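Local coordinates for carbon monoxide dehydrogenase (Thermococcus sp. AM4, PDB 6T7J) that catalyses the oxidation of carbon monoxide to carbon dioxide at an iron-sulfur active-site cluster that normally carries nickel, here in a nickel-free form, at the interface of chains A and B. Coordinates in Å, arbitrary orientation; residue numbers count along the deposited sequence, not the author numbering. Chains: chain A/B, Carbon monoxide dehydrogenase.

Contact 1: the interface of chains A and B. Residues chain A 199, 202-203, 208-209; chain B 364-365, 367.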
# COMPACT_ATOMS: atom_id res chain seq x y z
N GLU A 199 1.17 5.64 4.57
CA GLU A 199 0.38 5.80 5.79
C GLU A 199 -0.95 5.08 5.68
O GLU A 199 -1.46 4.59 6.70
CB GLU A 199 0.16 7.28 6.10
CG GLU A 199 -0.79 7.50 7.29
CD GLU A 199 -0.71 8.90 7.88
OE1 GLU A 199 -1.60 9.25 8.68
OE2 GLU A 199 0.24 9.64 7.55
N HIS A 202 -0.16 1.63 6.47
CA HIS A 202 0.08 1.47 7.90
C HIS A 202 -1.22 1.50 8.71
O HIS A 202 -1.39 0.70 9.63
CB HIS A 202 1.04 2.56 8.40
CG HIS A 202 1.24 2.57 9.88
ND1 HIS A 202 1.48 3.72 10.59
CD2 HIS A 202 1.25 1.56 10.79
CE1 HIS A 202 1.63 3.43 11.87
NE2 HIS A 202 1.49 2.12 12.02
N ARG A 203 -2.14 2.40 8.37
CA ARG A 203 -3.38 2.54 9.13
C ARG A 203 -4.23 1.29 9.05
O ARG A 203 -4.85 0.88 10.04
CB ARG A 203 -4.17 3.75 8.62
CG ARG A 203 -3.68 5.09 9.11
CD ARG A 203 -4.56 6.22 8.60
NE ARG A 203 -4.07 7.54 9.01
CZ ARG A 203 -4.56 8.24 10.02
NH1 ARG A 203 -4.04 9.42 10.32
NH2 ARG A 203 -5.57 7.76 10.74
N VAL A 208 -4.07 -0.86 14.12
CA VAL A 208 -3.63 0.53 14.03
C VAL A 208 -4.86 1.45 14.06
O VAL A 208 -5.30 1.85 15.14
CB VAL A 208 -2.74 0.77 12.80
CG1 VAL A 208 -1.97 2.06 12.94
CG2 VAL A 208 -1.77 -0.39 12.64
N ASP A 209 -5.42 1.78 12.90
CA ASP A 209 -6.58 2.67 12.84
C ASP A 209 -7.85 1.86 12.62
O ASP A 209 -8.04 1.27 11.55
CB ASP A 209 -6.41 3.72 11.74
CG ASP A 209 -7.37 4.90 11.90
OD1 ASP A 209 -8.33 4.80 12.70
OD2 ASP A 209 -7.17 5.94 11.22
N PRO B 364 -2.45 10.21 16.26
CA PRO B 364 -3.47 10.48 15.23
C PRO B 364 -3.69 9.34 14.24
O PRO B 364 -4.70 9.34 13.53
CB PRO B 364 -2.94 11.74 14.52
CG PRO B 364 -1.47 11.74 14.82
CD PRO B 364 -1.35 11.18 16.20
N LYS B 365 -2.78 8.37 14.18
CA LYS B 365 -2.93 7.23 13.29
C LYS B 365 -3.52 6.01 14.00
O LYS B 365 -3.76 4.99 13.35
CB LYS B 365 -1.59 6.86 12.65
CG LYS B 365 -1.02 7.95 11.76
CD LYS B 365 0.26 7.50 11.08
CE LYS B 365 1.39 7.33 12.07
NZ LYS B 365 1.84 8.63 12.66
N HIS B 367 -6.70 5.42 16.05
CA HIS B 367 -8.00 5.70 16.63
C HIS B 367 -8.78 4.41 16.78
O HIS B 367 -8.74 3.54 15.90
CB HIS B 367 -8.79 6.70 15.78
CG HIS B 367 -8.14 8.04 15.66
ND1 HIS B 367 -8.34 9.05 16.58
CD2 HIS B 367 -7.30 8.55 14.73
CE1 HIS B 367 -7.65 10.12 16.22
NE2 HIS B 367 -7.01 9.84 15.10
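The C-terminal end of helix 193-203 and the following loop of chain A meet a loop of chain B here, with B:Lys365 laid across A:Glu199 and A:Arg203, part of the two-fold interface of the homodimer. B:Lys365 contributes mainly its aliphatic stem, which crosses the side chains of A:Glu199, A:His202 and A:Arg203 at about a right angle. Its CD rests 3.6 Å from the carboxylate carbon CD of A:Glu199, and its CE comes 3.9 Å from the imidazole CE1 of A:His202. Beyond CD the lysine bends twice (chi3 and chi4 both -68°), turning the amine away from the carboxylate; NZ stays 5.3 Å from OE1 of A:Glu199. That distance is too long for a salt bridge, although the opposite charges may still attract.

A:Arg203 is held within its own chain before it meets the partner. NE and NH1 grip A:Glu199 side-on, both converging on OE1; NE meets its anti lone pair at 3.0 Å, while NH1 arrives nearly along the C-O axis. At the other end of the guanidinium, NH2 forms a short salt bridge of 2.5 Å to OD2 of A:Asp209, which lies in the guanidinium plane although the nitrogen stands 30° out of the carboxylate plane. Held by carboxylates at both ends, the flat group has little freedom to rotate. It presents one face to B:Lys365, whose CA lies 3.5 Å above the plane toward the rim. On that same side, the carbonyl O of B:Pro364 sits before the NH1 and NH2 pair, accepting a weak, bent bond from each.

The carbonyl of B:Lys365 points into the chain A loop. CG1 of A:Val208 lies over one face of the A:His202 ring, toward its rim, and 3.4 Å from O of B:Lys365.

Contact 2: the interface of chains A and B. Residues chain A 62-64, 72, 74-76; chain B 41-42.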
# COMPACT_ATOMS: atom_id res chain seq x y z
N PRO A 62 -8.59 -15.54 7.29
CA PRO A 62 -9.55 -14.52 6.88
C PRO A 62 -10.76 -14.45 7.80
O PRO A 62 -11.16 -15.47 8.36
CB PRO A 62 -9.97 -14.96 5.47
CG PRO A 62 -9.01 -16.05 5.07
CD PRO A 62 -8.56 -16.67 6.34
N CYS A 63 -11.32 -13.26 7.99
CA CYS A 63 -12.48 -13.07 8.84
C CYS A 63 -13.63 -12.50 8.04
O CYS A 63 -13.45 -11.56 7.25
CB CYS A 63 -12.19 -12.14 10.02
SG CYS A 63 -11.26 -12.79 11.42
N ARG A 64 -14.82 -13.06 8.26
CA ARG A 64 -16.07 -12.62 7.67
C ARG A 64 -16.94 -11.96 8.73
O ARG A 64 -17.03 -12.47 9.86
CB ARG A 64 -16.86 -13.79 7.09
CG ARG A 64 -16.34 -14.39 5.81
CD ARG A 64 -16.72 -15.86 5.81
NE ARG A 64 -16.73 -16.46 4.48
CZ ARG A 64 -16.91 -17.76 4.26
NH1 ARG A 64 -17.08 -18.59 5.28
NH2 ARG A 64 -16.91 -18.22 3.02
N PRO A 72 -20.90 -14.48 12.86
CA PRO A 72 -19.97 -13.61 13.60
C PRO A 72 -20.14 -12.15 13.23
O PRO A 72 -20.30 -11.80 12.06
CB PRO A 72 -18.59 -14.13 13.19
CG PRO A 72 -18.81 -14.73 11.84
CD PRO A 72 -20.21 -15.31 11.86
N LYS A 74 -17.81 -9.84 14.63
CA LYS A 74 -16.50 -9.23 14.81
C LYS A 74 -15.42 -10.22 14.40
O LYS A 74 -15.55 -11.43 14.59
CB LYS A 74 -16.29 -8.78 16.26
CG LYS A 74 -17.04 -7.51 16.61
CD LYS A 74 -16.95 -7.21 18.08
CE LYS A 74 -16.81 -5.73 18.28
NZ LYS A 74 -15.97 -5.52 19.44
N GLY A 75 -14.33 -9.69 13.83
CA GLY A 75 -13.20 -10.50 13.46
C GLY A 75 -12.41 -10.97 14.67
O GLY A 75 -12.71 -10.63 15.82
N VAL A 76 -11.38 -11.78 14.40
CA VAL A 76 -10.56 -12.32 15.48
C VAL A 76 -9.93 -11.20 16.30
O VAL A 76 -9.87 -11.27 17.53
CB VAL A 76 -9.48 -13.27 14.90
CG1 VAL A 76 -8.58 -13.79 16.01
CG2 VAL A 76 -10.13 -14.44 14.18
N GLU B 41 -15.47 -18.61 16.42
CA GLU B 41 -16.64 -18.14 15.68
C GLU B 41 -16.36 -18.02 14.19
O GLU B 41 -17.29 -18.10 13.38
CB GLU B 41 -17.12 -16.80 16.24
CG GLU B 41 -17.72 -16.89 17.63
CD GLU B 41 -18.67 -15.74 17.92
OE1 GLU B 41 -19.14 -15.10 16.96
OE2 GLU B 41 -18.95 -15.48 19.11
N GLN B 42 -15.10 -17.80 13.81
CA GLN B 42 -14.76 -17.67 12.40
C GLN B 42 -14.67 -19.01 11.67
O GLN B 42 -14.69 -19.02 10.44
CB GLN B 42 -13.43 -16.92 12.24
CG GLN B 42 -13.50 -15.44 12.55
CD GLN B 42 -14.41 -14.68 11.59
OE1 GLN B 42 -14.55 -15.06 10.43
NE2 GLN B 42 -15.02 -13.61 12.08
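A:Cys63 and A:Arg64 form the short extended strand 63-64, entered just after A:Pro62 with its preceding cis peptide bond, and their backbone meets B:Gln42 at the end of helix 35-42. The carboxamide of B:Gln42 pairs with A:Arg64 much as a neighbouring strand would. Its OE1 accepts from the backbone N of A:Arg64 at 3.0 Å, a nearly straight bond (163° at H) with the donor tilted from the plane of the carbonyl. Its NE2 donates to the O of the same residue at 3.2 Å, with that oxygen almost in the plane of the amide. Donor and acceptor of one residue thus fix which way round the carboxamide is turned. A weaker bond at 3.4 Å links NE2 to the carbonyl O of A:Lys74, so the amide also reaches the loop that follows.

With CG of B:Gln42 anti to its carbonyl carbon (chi1 -72°), that methylene lies 3.6 Å from SG of A:Cys63; the bend at chi2 (-64°) then turns the carboxamide to the A:Arg64 backbone. CG2 of A:Val76 touches the same methylene, CG of B:Gln42, at 3.9 Å. The thiolate sulfur also accepts the backbone N-H of A:Val76 at 3.1 Å, within chain A; such a bond may stabilise the charge of a cluster ligand. A:Pro72 lies obliquely across B:Gln42, with its CB 3.8 Å from NE2, and hides 53 Å² against chain B. OE1 of the extended B:Glu41 also touches this proline, 3.8 Å from its CA.

A:Cys63 belongs to the cysteine set around the [4Fe-4S] cluster B, and A:Arg64 lines the pocket of the [2Fe-2S] cluster. Through B:Gln42 the partner subunit braces the cluster-binding loop of chain A, which probably helps hold the electron-transfer clusters in register across the dimer.

The C-alpha centres of contact 1 and contact 2 lie about 21 Å apart on the same interface, and they have no residue or secondary-structure element in common. Contact 1 joins a helix end to a loop by a lysine stem packed over a salt-bridged arginine, with weak bonds across; contact 2 joins a strand to a helix end through a carboxamide matched to backbone groups. Two-fold symmetry repeats each with the chains exchanged. Together they probably help hold separate parts of the subunit against its partner. Contact 2 includes residues of the iron-sulfur cluster pockets and contact 1 does not, consistent with the dimer in which this enzyme family works.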